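Local coordinates for protein peptide chain release factor subunit 1 (Methanosarcina mazei, PDB 3IR9) that probably directs the termination of translation at the stop codons UAA, UAG and UGA, and is represented here by its C-terminal domain, at residues D64-E70 with A134-S140. Residue numbers count along the deposited sequence, not the author numbering.
Sequences DVLLLSE and AKVVFVS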
ATOM      1  N   ASP A  64       2.908  25.347 -16.493  1.00 52.89           N
ATOM      2  CA  ASP A  64       3.902  24.492 -17.120  1.00 45.44           C
ATOM      3  C   ASP A  64       3.979  23.154 -16.400  1.00 80.66           C
ATOM      4  O   ASP A  64       3.917  22.100 -17.038  1.00 48.04           O
ATOM      5  CB  ASP A  64       5.276  25.164 -17.118  1.00127.34           C
ATOM      6  CG  ASP A  64       6.302  24.382 -17.912  1.00 99.09           C
ATOM      7  OD1 ASP A  64       5.894  23.634 -18.830  1.00 50.61           O
ATOM      8  OD2 ASP A  64       7.509  24.515 -17.616  1.00 85.83           O
ATOM      9  N   VAL A  65       4.112  23.209 -15.073  1.00129.99           N
ATOM     10  CA  VAL A  65       4.183  22.014 -14.227  1.00 39.18           C
ATOM     11  C   VAL A  65       3.183  22.077 -13.066  1.00 44.75           C
ATOM     12  O   VAL A  65       3.142  23.061 -12.328  1.00 71.24           O
ATOM     13  CB  VAL A  65       5.591  21.823 -13.624  1.00 93.01           C
ATOM     14  CG1 VAL A  65       5.629  20.571 -12.770  1.00 44.15           C
ATOM     15  CG2 VAL A  65       6.647  21.757 -14.715  1.00 66.62           C
ATOM     16  N   LEU A  66       2.386  21.021 -12.907  1.00 59.07           N
ATOM     17  CA  LEU A  66       1.388  20.954 -11.838  1.00 46.34           C
ATOM     18  C   LEU A  66       1.793  19.978 -10.735  1.00 50.85           C
ATOM     19  O   LEU A  66       2.149  18.834 -11.014  1.00 69.35           O
ATOM     20  CB  LEU A  66       0.027  20.555 -12.408  1.00 52.04           C
ATOM     21  CG  LEU A  66      -1.115  20.301 -11.422  1.00 48.06           C
ATOM     22  CD1 LEU A  66      -1.475  21.564 -10.631  1.00 35.37           C
ATOM     23  CD2 LEU A  66      -2.325  19.752 -12.169  1.00 34.25           C
ATOM     24  N   LEU A  67       1.733  20.428  -9.485  1.00 51.21           N
ATOM     25  CA  LEU A  67       2.110  19.584  -8.351  1.00 39.96           C
ATOM     26  C   LEU A  67       0.941  19.295  -7.399  1.00 33.06           C
ATOM     27  O   LEU A  67       0.303  20.211  -6.882  1.00 63.13           O
ATOM     28  CB  LEU A  67       3.293  20.192  -7.588  1.00 59.13           C
ATOM     29  CG  LEU A  67       4.574  20.411  -8.402  1.00 70.09           C
ATOM     30  CD1 LEU A  67       4.662  21.844  -8.910  1.00 60.09           C
ATOM     31  CD2 LEU A  67       5.805  20.081  -7.579  1.00 45.51           C
ATOM     32  N   LEU A  68       0.675  18.008  -7.179  1.00 78.96           N
ATOM     33  CA  LEU A  68      -0.409  17.549  -6.308  1.00 52.61           C
ATOM     34  C   LEU A  68       0.127  16.536  -5.286  1.00 63.04           C
ATOM     35  O   LEU A  68       0.852  15.611  -5.650  1.00 81.90           O
ATOM     36  CB  LEU A  68      -1.528  16.913  -7.148  1.00 57.80           C
ATOM     37  CG  LEU A  68      -1.967  17.628  -8.438  1.00 45.63           C
ATOM     38  CD1 LEU A  68      -3.047  16.852  -9.177  1.00 52.11           C
ATOM     39  CD2 LEU A  68      -2.444  19.045  -8.149  1.00149.71           C
ATOM     40  N   SER A  69      -0.212  16.708  -4.010  1.00 64.56           N
ATOM     41  CA  SER A  69       0.229  15.757  -2.986  1.00 83.20           C
ATOM     42  C   SER A  69      -0.530  14.443  -3.115  1.00 57.53           C
ATOM     43  O   SER A  69      -1.666  14.412  -3.582  1.00 99.74           O
ATOM     44  CB  SER A  69       0.058  16.324  -1.572  1.00 73.93           C
ATOM     45  OG  SER A  69       0.704  15.506  -0.608  1.00 63.30           O
ATOM     46  N   GLU A  70       0.108  13.359  -2.695  1.00121.80           N
ATOM     47  CA  GLU A  70      -0.507  12.040  -2.737  1.00 93.03           C
ATOM     48  C   GLU A  70      -1.527  11.923  -1.601  1.00 45.57           C
ATOM     49  O   GLU A  70      -2.079  10.852  -1.354  1.00 97.69           O
ATOM     50  CB  GLU A  70       0.581  10.969  -2.610  1.00126.23           C
ATOM     51  CG  GLU A  70       0.233   9.588  -3.151  1.00149.99           C
ATOM     52  CD  GLU A  70       1.434   8.649  -3.141  1.00141.49           C
ATOM     53  OE1 GLU A  70       2.426   8.941  -3.843  1.00118.99           O
ATOM     54  OE2 GLU A  70       1.393   7.623  -2.429  1.00 77.11           O
ATOM     55  N   ALA A 134      -0.056  21.137 -19.698  1.00 63.16           N
ATOM     56  CA  ALA A 134       0.698  21.179 -18.458  1.00 57.37           C
ATOM     57  C   ALA A 134       1.197  19.772 -18.138  1.00 90.55           C
ATOM     58  O   ALA A 134       0.523  18.779 -18.439  1.00 53.37           O
ATOM     59  CB  ALA A 134      -0.164  21.723 -17.317  1.00 44.18           C
ATOM     60  N   LYS A 135       2.387  19.694 -17.549  1.00 61.10           N
ATOM     61  CA  LYS A 135       2.933  18.427 -17.069  1.00 65.13           C
ATOM     62  C   LYS A 135       2.380  18.096 -15.674  1.00 69.59           C
ATOM     63  O   LYS A 135       2.369  18.946 -14.781  1.00 67.64           O
ATOM     64  CB  LYS A 135       4.470  18.466 -17.063  1.00 70.38           C
ATOM     65  CG  LYS A 135       5.113  18.418 -18.457  1.00183.55           C
ATOM     66  CD  LYS A 135       6.645  18.459 -18.395  1.00127.84           C
ATOM     67  CE  LYS A 135       7.195  19.835 -18.746  1.00 66.17           C
ATOM     68  NZ  LYS A 135       7.104  20.123 -20.208  1.00 76.50           N
ATOM     69  N   VAL A 136       1.916  16.861 -15.495  1.00127.56           N
ATOM     70  CA  VAL A 136       1.290  16.447 -14.238  1.00 86.58           C
ATOM     71  C   VAL A 136       2.210  15.565 -13.380  1.00 62.86           C
ATOM     72  O   VAL A 136       2.544  14.443 -13.766  1.00 45.79           O
ATOM     73  CB  VAL A 136      -0.041  15.704 -14.490  1.00138.95           C
ATOM     74  CG1 VAL A 136      -0.868  15.656 -13.214  1.00 75.02           C
ATOM     75  CG2 VAL A 136      -0.825  16.377 -15.609  1.00103.25           C
ATOM     76  N   VAL A 137       2.606  16.090 -12.219  1.00 40.34           N
ATOM     77  CA  VAL A 137       3.476  15.386 -11.273  1.00 56.15           C
ATOM     78  C   VAL A 137       2.789  15.145  -9.926  1.00143.58           C
ATOM     79  O   VAL A 137       2.130  16.036  -9.389  1.00 64.14           O
ATOM     80  CB  VAL A 137       4.768  16.181 -10.997  1.00 47.32           C
ATOM     81  CG1 VAL A 137       5.494  15.602  -9.788  1.00 67.45           C
ATOM     82  CG2 VAL A 137       5.666  16.190 -12.222  1.00 53.07           C
ATOM     83  N   PHE A 138       2.954  13.942  -9.378  1.00102.79           N
ATOM     84  CA  PHE A 138       2.392  13.612  -8.071  1.00 71.59           C
ATOM     85  C   PHE A 138       3.482  13.543  -7.011  1.00 48.43           C
ATOM     86  O   PHE A 138       4.644  13.296  -7.328  1.00146.72           O
ATOM     87  CB  PHE A 138       1.618  12.298  -8.134  1.00 61.39           C
ATOM     88  CG  PHE A 138       0.439  12.338  -9.065  1.00 84.55           C
ATOM     89  CD1 PHE A 138      -0.794  12.800  -8.628  1.00106.52           C
ATOM     90  CD2 PHE A 138       0.564  11.918 -10.379  1.00 43.33           C
ATOM     91  CE1 PHE A 138      -1.888  12.838  -9.489  1.00 45.17           C
ATOM     92  CE2 PHE A 138      -0.521  11.953 -11.246  1.00105.34           C
ATOM     93  CZ  PHE A 138      -1.747  12.414 -10.799  1.00 64.57           C
ATOM     94  N   VAL A 139       3.113  13.768  -5.755  1.00 54.23           N
ATOM     95  CA  VAL A 139       4.106  13.825  -4.693  1.00 45.48           C
ATOM     96  C   VAL A 139       3.665  13.068  -3.445  1.00 96.90           C
ATOM     97  O   VAL A 139       2.823  13.544  -2.684  1.00109.92           O
ATOM     98  CB  VAL A 139       4.452  15.280  -4.319  1.00 70.67           C
ATOM     99  CG1 VAL A 139       5.407  15.297  -3.160  1.00 62.96           C
ATOM    100  CG2 VAL A 139       5.058  16.011  -5.504  1.00 45.95           C
ATOM    101  N   SER A 140       4.244  11.888  -3.239  1.00151.45           N
ATOM    102  CA  SER A 140       3.947  11.094  -2.057  1.00 95.38           C
ATOM    103  C   SER A 140       4.270  11.913  -0.824  1.00 44.59           C
ATOM    104  O   SER A 140       5.143  12.778  -0.847  1.00 62.70           O
ATOM    105  CB  SER A 140       4.763   9.805  -2.037  1.00 92.33           C
ATOM    106  OG  SER A 140       6.050  10.043  -1.498  1.00 66.38           O
TER
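A classic beta bulge, in which Asp-64 and Val-65 both face Ile-159 of the neighbouring antiparallel strand, marks the start of this parallel pairing, yet the hydrogen bonding to 134-140 is not interrupted. Lys-135 N donates to Asp-64 O (2.9 Å), and Leu-66 N returns a bond to Lys-135 O (2.8 Å). The alternation continues along the pair: Leu-66 O accepts from Val-137 N at 3.0 Å, a weak bond joins Leu-68 N to Val-137 O at 3.3 Å, Val-139 N donates to Leu-68 O at 2.9 Å, and Glu-70 N closes the series on Val-139 O at 2.7 Å. At the bulged end, a long salt bridge, 4.0 Å between Asp-64 OD1 and Lys-135 NZ, suits two charged side chains with access to solvent.

Aliphatic residues suit the inner strand 63-69 and the buried Val-137 and Val-139, since helices pack against both faces of the sheet; Lys-135 and Phe-138 stay exposed. Val-65, Leu-67, Val-137 and Val-139 share one face; there Val-137 and Val-139 pack on helix 10-41, while Tyr-4 of the second subunit touches Val-65 and Val-137. On the other face, Leu-66 and Val-136 meet helix 121-131. Leu-68 CD1 lies 4.2 Å from Phe-138 CE1, an apolar contact covering part of this residue. Helix 121-131 leads into strand 135-139, outermost in this chain's sheet, beside the inner strand 63-69, in the mixed four-stranded sheet of an alpha/beta sandwich, the core of eRF1 domain 3.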